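Local coordinates for protein geranylgeranyl pyrophosphate synthase (Corynebacterium glutamicum, PDB 3LK5) that probably joins isoprenoid diphosphates by magnesium-dependent prenyl transfer, at residues F99-I111 and V145-A159. Residues are numbered along the deposited sequence; the frame is centred on the assembly and turned at random.
Sequences FIQACALIHDDII and VSVSILAGDMALVWA
H107 reaches across to the backbone of helix 144-164, where its NE2 donates a nearly straight hydrogen bond to I149 O (2.9 Å, 176°). The imidazole meets that carbonyl in the ring's own plane and on a lone pair, although I149 O already accepts from D153 N within its helix. Histidine suits the place because its second nitrogen, ND1, is hydrogen-bonded to D153 OD2 of the second subunit, which fixes the ring's rotation. Reciprocally, D153 OD2 accepts from H107 ND1 of that subunit, while its OD1 lies 3.1 Å from H107 CE1 of its own chain, carboxylate almost perpendicular to the ring. C103 SG lies above one ring face, displaced toward the rim, brought there with SG anti to the backbone N (chi1 -179°).

Segments 99-111 and 145-159 run antiparallel (160°), their axes approaching to 7.6 Å, in the all-helical fold of trans-prenyltransferases; D108, a magnesium ligand although this chain has no metal bound, begins the DDxxD motif. Small residues permit the close approach: the CA atoms of C103 and G152 are 4.1 Å apart, G152, lacking a side chain, lets H107 NE2 come 3.7 Å from its CA, and A155 CB packs on F99 O and C103 N.

Apolar packing fills both ends. W158 CB sits squarely over the F99 ring, a CH-pi contact 4.2 Å from its centroid, while A159 CB nestles between F99 CB and I100 CG1 (3.5 Å to the latter). At the other end, branched I110 spreads over two residues, CD1 against S148 CB (3.7 Å) and CG2 against V145 CG1.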
loop_
_atom_site.group_PDB
_atom_site.type_symbol
_atom_site.label_atom_id
_atom_site.label_comp_id
_atom_site.label_asym_id
_atom_site.label_seq_id
_atom_site.Cartn_x
_atom_site.Cartn_y
_atom_site.Cartn_z
ATOM N N PHE A 99 -4.711 8.448 -6.257
ATOM C CA PHE A 99 -4.069 7.118 -6.176
ATOM C C PHE A 99 -4.409 6.373 -4.888
ATOM O O PHE A 99 -4.542 5.144 -4.890
ATOM C CB PHE A 99 -2.561 7.238 -6.371
ATOM C CG PHE A 99 -2.144 7.336 -7.792
ATOM C CD1 PHE A 99 -2.399 6.293 -8.681
ATOM C CD2 PHE A 99 -1.438 8.441 -8.236
ATOM C CE1 PHE A 99 -1.965 6.352 -10.005
ATOM C CE2 PHE A 99 -1.001 8.515 -9.555
ATOM C CZ PHE A 99 -1.282 7.452 -10.441
ATOM N N ILE A 100 -4.543 7.104 -3.786
ATOM C CA ILE A 100 -5.001 6.483 -2.541
ATOM C C ILE A 100 -6.384 5.931 -2.799
ATOM O O ILE A 100 -6.675 4.779 -2.451
ATOM C CB ILE A 100 -5.048 7.469 -1.373
ATOM C CG1 ILE A 100 -3.640 8.025 -1.140
ATOM C CG2 ILE A 100 -5.546 6.735 -0.070
ATOM C CD1 ILE A 100 -3.557 8.966 0.069
ATOM N N GLN A 101 -7.234 6.751 -3.419
ATOM C CA GLN A 101 -8.611 6.296 -3.660
ATOM C C GLN A 101 -8.669 5.116 -4.623
ATOM O O GLN A 101 -9.541 4.238 -4.476
ATOM C CB GLN A 101 -9.455 7.474 -4.184
ATOM C CG GLN A 101 -10.882 7.110 -4.631
ATOM C CD GLN A 101 -11.831 6.752 -3.500
ATOM O OE1 GLN A 101 -11.446 6.516 -2.332
ATOM N NE2 GLN A 101 -13.116 6.697 -3.850
ATOM N N ALA A 102 -7.797 5.117 -5.635
ATOM C CA ALA A 102 -7.758 3.986 -6.556
ATOM C C ALA A 102 -7.451 2.708 -5.776
ATOM O O ALA A 102 -8.110 1.676 -5.988
ATOM C CB ALA A 102 -6.753 4.189 -7.653
ATOM N N CYS A 103 -6.449 2.756 -4.887
ATOM C CA CYS A 103 -6.120 1.563 -4.080
ATOM C C CYS A 103 -7.319 1.153 -3.235
ATOM O O CYS A 103 -7.663 -0.027 -3.167
ATOM C CB CYS A 103 -4.926 1.816 -3.152
ATOM S SG CYS A 103 -4.468 0.326 -2.156
ATOM N N ALA A 104 -7.928 2.124 -2.564
ATOM C CA ALA A 104 -9.081 1.852 -1.715
ATOM C C ALA A 104 -10.198 1.121 -2.492
ATOM O O ALA A 104 -10.747 0.120 -2.012
ATOM C CB ALA A 104 -9.640 3.201 -1.125
ATOM N N LEU A 105 -10.527 1.619 -3.682
ATOM C CA LEU A 105 -11.628 1.033 -4.476
ATOM C C LEU A 105 -11.269 -0.359 -5.001
ATOM O O LEU A 105 -12.105 -1.261 -4.987
ATOM C CB LEU A 105 -12.008 1.953 -5.655
ATOM C CG LEU A 105 -12.558 3.362 -5.377
ATOM C CD1 LEU A 105 -12.566 4.174 -6.679
ATOM C CD2 LEU A 105 -13.977 3.279 -4.862
ATOM N N ILE A 106 -10.029 -0.519 -5.472
ATOM C CA ILE A 106 -9.568 -1.797 -6.003
ATOM C C ILE A 106 -9.545 -2.853 -4.891
ATOM O O ILE A 106 -10.107 -3.956 -5.063
ATOM C CB ILE A 106 -8.203 -1.656 -6.715
ATOM C CG1 ILE A 106 -8.375 -0.797 -7.962
ATOM C CG2 ILE A 106 -7.617 -3.037 -7.058
ATOM C CD1 ILE A 106 -7.054 -0.257 -8.555
ATOM N N HIS A 107 -8.929 -2.523 -3.752
ATOM C CA HIS A 107 -8.922 -3.434 -2.607
ATOM C C HIS A 107 -10.314 -3.697 -1.994
ATOM O O HIS A 107 -10.626 -4.855 -1.638
ATOM C CB HIS A 107 -7.915 -2.947 -1.549
ATOM C CG HIS A 107 -6.491 -3.158 -1.956
ATOM N ND1 HIS A 107 -5.424 -2.858 -1.130
ATOM C CD2 HIS A 107 -5.957 -3.685 -3.090
ATOM C CE1 HIS A 107 -4.298 -3.188 -1.746
ATOM N NE2 HIS A 107 -4.591 -3.709 -2.924
ATOM N N ASP A 108 -11.142 -2.646 -1.890
ATOM C CA ASP A 108 -12.529 -2.801 -1.385
ATOM C C ASP A 108 -13.375 -3.698 -2.313
ATOM O O ASP A 108 -14.239 -4.445 -1.833
ATOM C CB ASP A 108 -13.248 -1.452 -1.173
ATOM C CG ASP A 108 -12.740 -0.680 0.065
ATOM O OD1 ASP A 108 -12.063 -1.268 0.933
ATOM O OD2 ASP A 108 -13.018 0.543 0.178
ATOM N N ASP A 109 -13.118 -3.622 -3.619
ATOM C CA ASP A 109 -13.762 -4.501 -4.610
ATOM C C ASP A 109 -13.468 -5.998 -4.350
ATOM O O ASP A 109 -14.356 -6.844 -4.486
ATOM C CB ASP A 109 -13.368 -4.086 -6.040
ATOM C CG ASP A 109 -13.856 -5.065 -7.097
ATOM O OD1 ASP A 109 -13.006 -5.676 -7.788
ATOM O OD2 ASP A 109 -15.091 -5.244 -7.236
ATOM N N ILE A 110 -12.231 -6.316 -3.969
ATOM C CA ILE A 110 -11.825 -7.692 -3.637
ATOM C C ILE A 110 -12.447 -8.133 -2.323
ATOM O O ILE A 110 -12.904 -9.279 -2.185
ATOM C CB ILE A 110 -10.269 -7.845 -3.553
ATOM C CG1 ILE A 110 -9.614 -7.503 -4.893
ATOM C CG2 ILE A 110 -9.881 -9.249 -3.117
ATOM C CD1 ILE A 110 -10.315 -8.173 -6.118
ATOM N N ILE A 111 -12.454 -7.200 -1.371
ATOM C CA ILE A 111 -13.035 -7.382 -0.045
ATOM C C ILE A 111 -14.559 -7.635 -0.107
ATOM O O ILE A 111 -15.077 -8.519 0.581
ATOM C CB ILE A 111 -12.697 -6.160 0.854
ATOM C CG1 ILE A 111 -11.215 -6.200 1.277
ATOM C CG2 ILE A 111 -13.629 -6.083 2.047
ATOM C CD1 ILE A 111 -10.654 -4.877 1.781
ATOM N N VAL A 145 -7.832 -11.423 -8.964
ATOM C CA VAL A 145 -7.680 -11.049 -7.556
ATOM C C VAL A 145 -6.208 -10.720 -7.275
ATOM O O VAL A 145 -5.904 -9.706 -6.633
ATOM C CB VAL A 145 -8.193 -12.133 -6.596
ATOM C CG1 VAL A 145 -7.681 -11.904 -5.168
ATOM C CG2 VAL A 145 -9.714 -12.163 -6.613
ATOM N N SER A 146 -5.303 -11.547 -7.791
ATOM C CA SER A 146 -3.873 -11.287 -7.612
ATOM C C SER A 146 -3.427 -9.995 -8.272
ATOM O O SER A 146 -2.687 -9.208 -7.676
ATOM C CB SER A 146 -3.032 -12.451 -8.147
ATOM O OG SER A 146 -3.384 -13.645 -7.480
ATOM N N VAL A 147 -3.836 -9.792 -9.518
ATOM C CA VAL A 147 -3.461 -8.566 -10.235
ATOM C C VAL A 147 -4.054 -7.382 -9.522
ATOM O O VAL A 147 -3.396 -6.347 -9.427
ATOM C CB VAL A 147 -3.879 -8.586 -11.734
ATOM C CG1 VAL A 147 -3.616 -7.235 -12.409
ATOM C CG2 VAL A 147 -3.131 -9.707 -12.471
ATOM N N SER A 148 -5.280 -7.533 -9.016
ATOM C CA SER A 148 -5.976 -6.428 -8.327
ATOM C C SER A 148 -5.255 -6.024 -7.039
ATOM O O SER A 148 -5.132 -4.833 -6.739
ATOM C CB SER A 148 -7.423 -6.797 -7.965
ATOM O OG SER A 148 -8.212 -6.955 -9.115
ATOM N N ILE A 149 -4.818 -7.007 -6.255
ATOM C CA ILE A 149 -4.131 -6.677 -5.013
ATOM C C ILE A 149 -2.872 -5.866 -5.350
ATOM O O ILE A 149 -2.633 -4.805 -4.741
ATOM C CB ILE A 149 -3.780 -7.938 -4.174
ATOM C CG1 ILE A 149 -5.066 -8.555 -3.591
ATOM C CG2 ILE A 149 -2.871 -7.575 -3.018
ATOM C CD1 ILE A 149 -4.831 -9.886 -2.963
ATOM N N LEU A 150 -2.107 -6.336 -6.338
ATOM C CA LEU A 150 -0.805 -5.711 -6.640
ATOM C C LEU A 150 -1.013 -4.362 -7.346
ATOM O O LEU A 150 -0.241 -3.414 -7.122
ATOM C CB LEU A 150 0.091 -6.639 -7.474
ATOM C CG LEU A 150 0.482 -7.934 -6.784
ATOM C CD1 LEU A 150 1.151 -8.851 -7.778
ATOM C CD2 LEU A 150 1.452 -7.595 -5.624
ATOM N N ALA A 151 -2.070 -4.265 -8.165
ATOM C CA ALA A 151 -2.365 -2.978 -8.835
ATOM C C ALA A 151 -2.703 -1.929 -7.800
ATOM O O ALA A 151 -2.251 -0.777 -7.883
ATOM C CB ALA A 151 -3.535 -3.113 -9.832
ATOM N N GLY A 152 -3.490 -2.337 -6.816
ATOM C CA GLY A 152 -3.835 -1.444 -5.693
ATOM C C GLY A 152 -2.574 -1.040 -4.944
ATOM O O GLY A 152 -2.413 0.114 -4.571
ATOM N N ASP A 153 -1.663 -1.987 -4.739
ATOM C CA ASP A 153 -0.428 -1.656 -4.017
ATOM C C ASP A 153 0.417 -0.667 -4.825
ATOM O O ASP A 153 1.010 0.248 -4.260
ATOM C CB ASP A 153 0.402 -2.907 -3.732
ATOM C CG ASP A 153 -0.253 -3.862 -2.730
ATOM O OD1 ASP A 153 -1.212 -3.471 -2.034
ATOM O OD2 ASP A 153 0.256 -5.023 -2.595
HETATM N N MSE A 154 0.470 -0.859 -6.145
HETATM C CA MSE A 154 1.164 0.094 -7.015
HETATM C C MSE A 154 0.565 1.506 -6.884
HETATM O O MSE A 154 1.311 2.486 -6.804
HETATM C CB MSE A 154 1.154 -0.363 -8.476
HETATM C CG MSE A 154 2.087 0.457 -9.363
HETATM SE SE MSE A 154 3.975 0.029 -9.065
HETATM C CE MSE A 154 4.023 -1.603 -10.164
ATOM N N ALA A 155 -0.761 1.586 -6.862
ATOM C CA ALA A 155 -1.442 2.880 -6.713
ATOM C C ALA A 155 -1.035 3.515 -5.391
ATOM O O ALA A 155 -0.797 4.714 -5.329
ATOM C CB ALA A 155 -2.933 2.707 -6.780
ATOM N N LEU A 156 -0.943 2.716 -4.338
ATOM C CA LEU A 156 -0.608 3.297 -3.036
ATOM C C LEU A 156 0.822 3.821 -2.968
ATOM O O LEU A 156 1.058 4.922 -2.423
ATOM C CB LEU A 156 -0.940 2.298 -1.892
ATOM C CG LEU A 156 -0.717 2.774 -0.454
ATOM C CD1 LEU A 156 -1.546 4.060 -0.134
ATOM C CD2 LEU A 156 -1.166 1.619 0.488
ATOM N N VAL A 157 1.781 3.074 -3.522
ATOM C CA VAL A 157 3.160 3.568 -3.583
ATOM C C VAL A 157 3.278 4.794 -4.502
ATOM O O VAL A 157 4.012 5.729 -4.195
ATOM C CB VAL A 157 4.275 2.462 -3.887
ATOM C CG1 VAL A 157 4.212 1.335 -2.840
ATOM C CG2 VAL A 157 4.214 1.940 -5.236
ATOM N N TRP A 158 2.491 4.825 -5.556
ATOM C CA TRP A 158 2.548 5.996 -6.448
ATOM C C TRP A 158 1.870 7.240 -5.842
ATOM O O TRP A 158 2.247 8.357 -6.184
ATOM C CB TRP A 158 1.925 5.647 -7.808
ATOM C CG TRP A 158 2.901 4.818 -8.628
ATOM C CD1 TRP A 158 4.216 4.527 -8.320
ATOM C CD2 TRP A 158 2.644 4.235 -9.906
ATOM N NE1 TRP A 158 4.776 3.728 -9.337
ATOM C CE2 TRP A 158 3.824 3.571 -10.318
ATOM C CE3 TRP A 158 1.500 4.186 -10.734
ATOM C CZ2 TRP A 158 3.900 2.877 -11.530
ATOM C CZ3 TRP A 158 1.569 3.481 -11.937
ATOM C CH2 TRP A 158 2.765 2.845 -12.324
ATOM N N ALA A 159 0.852 7.040 -5.002
ATOM C CA ALA A 159 0.294 8.194 -4.240
ATOM C C ALA A 159 1.420 8.860 -3.466
ATOM O O ALA A 159 1.579 10.104 -3.474
ATOM C CB ALA A 159 -0.836 7.762 -3.280
#